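Side-chain contact in DPS family protein (Vibrio cholerae O1 biovar El Tor, PDB 3IQ1), which probably oxidises and binds iron, as a twelve-subunit member of the Dps family of ferritin-like proteins: residues N7-D12 and A71-T76. Numbering follows the deposited sequence.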
loop_
_atom_site.group_PDB
_atom_site.type_symbol
_atom_site.label_atom_id
_atom_site.label_comp_id
_atom_site.label_asym_id
_atom_site.label_seq_id
_atom_site.Cartn_x
_atom_site.Cartn_y
_atom_site.Cartn_z
ATOM N N ASN B 7 15.840 36.935 18.216
ATOM C CA ASN B 7 14.661 36.120 18.521
ATOM C C ASN B 7 15.086 34.688 18.866
ATOM O O ASN B 7 16.267 34.380 18.901
ATOM C CB ASN B 7 13.645 36.206 17.409
ATOM C CG ASN B 7 14.164 35.746 16.097
ATOM O OD1 ASN B 7 15.142 35.041 16.025
ATOM N ND2 ASN B 7 13.533 36.195 15.037
ATOM N N LEU B 8 14.116 33.836 19.129
ATOM C CA LEU B 8 14.391 32.469 19.598
ATOM C C LEU B 8 15.227 31.672 18.603
ATOM O O LEU B 8 16.051 30.819 19.010
ATOM C CB LEU B 8 13.096 31.729 19.924
ATOM C CG LEU B 8 12.491 32.242 21.246
ATOM C CD1 LEU B 8 11.087 31.632 21.438
ATOM C CD2 LEU B 8 13.411 31.997 22.480
ATOM N N ILE B 9 15.060 31.935 17.311
ATOM C CA ILE B 9 15.814 31.199 16.308
ATOM C C ILE B 9 17.173 31.862 16.007
ATOM O O ILE B 9 17.919 31.375 15.148
ATOM C CB ILE B 9 15.017 30.908 15.003
ATOM C CG1 ILE B 9 14.676 32.205 14.260
ATOM C CG2 ILE B 9 13.782 30.078 15.357
ATOM C CD1 ILE B 9 14.148 31.946 12.809
ATOM N N GLY B 10 17.497 32.938 16.715
ATOM C CA GLY B 10 18.798 33.570 16.595
ATOM C C GLY B 10 18.952 34.644 15.519
ATOM O O GLY B 10 20.087 35.078 15.244
ATOM N N LEU B 11 17.843 35.055 14.916
ATOM C CA LEU B 11 17.816 36.142 13.915
ATOM C C LEU B 11 17.566 37.472 14.577
ATOM O O LEU B 11 17.095 37.537 15.725
ATOM C CB LEU B 11 16.818 35.868 12.785
ATOM C CG LEU B 11 17.089 34.582 11.998
ATOM C CD1 LEU B 11 16.082 34.500 10.865
ATOM C CD2 LEU B 11 18.531 34.444 11.479
ATOM N N ASP B 12 17.990 38.549 13.913
ATOM C CA ASP B 12 17.716 39.904 14.434
ATOM C C ASP B 12 16.213 40.107 14.606
ATOM O O ASP B 12 15.396 39.866 13.692
ATOM C CB ASP B 12 18.215 40.949 13.434
ATOM C CG ASP B 12 18.009 42.365 13.897
ATOM O OD1 ASP B 12 18.819 42.844 14.711
ATOM O OD2 ASP B 12 17.107 43.045 13.424
ATOM N N ALA B 71 1.915 30.490 7.713
ATOM C CA ALA B 71 1.599 30.825 9.089
ATOM C C ALA B 71 2.670 30.269 10.044
ATOM O O ALA B 71 3.070 30.993 10.963
ATOM C CB ALA B 71 0.217 30.265 9.498
ATOM N N GLU B 72 3.144 29.060 9.786
ATOM C CA GLU B 72 4.207 28.431 10.617
ATOM C C GLU B 72 5.525 29.224 10.502
ATOM O O GLU B 72 6.250 29.359 11.493
ATOM C CB GLU B 72 4.462 27.008 10.208
ATOM C CG GLU B 72 3.400 26.083 10.505
ATOM C CD GLU B 72 3.839 24.670 10.228
ATOM O OE1 GLU B 72 4.692 24.428 9.292
ATOM O OE2 GLU B 72 3.303 23.831 10.950
ATOM N N ARG B 73 5.849 29.726 9.321
ATOM C CA ARG B 73 7.070 30.554 9.163
ATOM C C ARG B 73 6.955 31.840 10.000
ATOM O O ARG B 73 7.893 32.255 10.617
ATOM C CB ARG B 73 7.358 30.898 7.687
ATOM C CG ARG B 73 8.683 31.563 7.437
ATOM C CD ARG B 73 9.888 30.693 7.797
ATOM N NE ARG B 73 11.098 31.473 7.945
ATOM C CZ ARG B 73 12.189 31.036 8.560
ATOM N NH1 ARG B 73 12.239 29.771 8.977
ATOM N NH2 ARG B 73 13.250 31.818 8.696
ATOM N N ILE B 74 5.787 32.473 9.995
ATOM C CA ILE B 74 5.534 33.665 10.804
ATOM C C ILE B 74 5.730 33.355 12.280
ATOM O O ILE B 74 6.416 34.094 13.017
ATOM C CB ILE B 74 4.138 34.251 10.498
ATOM C CG1 ILE B 74 4.106 34.808 9.050
ATOM C CG2 ILE B 74 3.747 35.308 11.566
ATOM C CD1 ILE B 74 2.675 35.038 8.453
ATOM N N LEU B 75 5.174 32.235 12.725
ATOM C CA LEU B 75 5.345 31.798 14.128
ATOM C C LEU B 75 6.842 31.534 14.427
ATOM O O LEU B 75 7.321 31.793 15.519
ATOM C CB LEU B 75 4.513 30.522 14.364
ATOM C CG LEU B 75 2.998 30.731 14.417
ATOM C CD1 LEU B 75 2.254 29.413 14.103
ATOM C CD2 LEU B 75 2.626 31.327 15.770
ATOM N N THR B 76 7.545 30.988 13.454
ATOM C CA THR B 76 8.939 30.609 13.557
ATOM C C THR B 76 9.801 31.853 13.754
ATOM O O THR B 76 10.775 31.801 14.492
ATOM C CB THR B 76 9.361 29.760 12.329
ATOM O OG1 THR B 76 8.678 28.469 12.391
ATOM C CG2 THR B 76 10.830 29.463 12.311
HETATM O O HOH W 1 12.123 33.093 16.556
#
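Ile9 meets the last turn of helix 49-76 at Thr76. Its CG2 lies 3.6 Å from Thr76 O, and CG1 and CD1 also rest near that oxygen. CD1 reaches the methyl CG2 of Thr76 at 4.2 Å, and the two side chains cross at about a right angle. The CB of Ile9 already points to the helix. With chi1 at 65°, CG1 stands between N and C while CG2 lies beside N, and both branches face Thr76 O.

Thr76 O is joined to Ile9 N through a water. The water donates to Thr76 O at 2.8 Å and accepts from Ile9 N at 3.2 Å, beside the Ile9 side chain.

Arg73 extends from one turn earlier, and its NH2 passes 4.2 Å from Ile9 CD1. Leu11 CD1 lies a little farther from the same nitrogen. Both methyls approach the guanidinium obliquely. Its charge is met by Asp133 at NH2 and by Glu148 of a second subunit at NH1; NE hydrogen-bonds to Thr136.

The loop is folded on itself. Asn7 to Gly10 form a type I beta turn, and Asn7 OD1 accepts from Leu11 N at 2.9 Å, with the donor tilted 34° from the carbonyl plane. Asn7 N bonds back to Leu11 O. On the helix, Thr76 OG1 donates to Glu72 O, which also accepts from Thr76 N on the opposite face of its plane. The OG1 bond is consistent with holding CG2 on the side of Ile9.

Asp12 then N-caps helix 13-43. The loop has separate attachments: Leu11 touches Asp133 and Ser16, and Ile9 O accepts from Arg122 of the second subunit. Between these two segments there is no direct hydrogen bond, and van der Waals contact and one water carry the join.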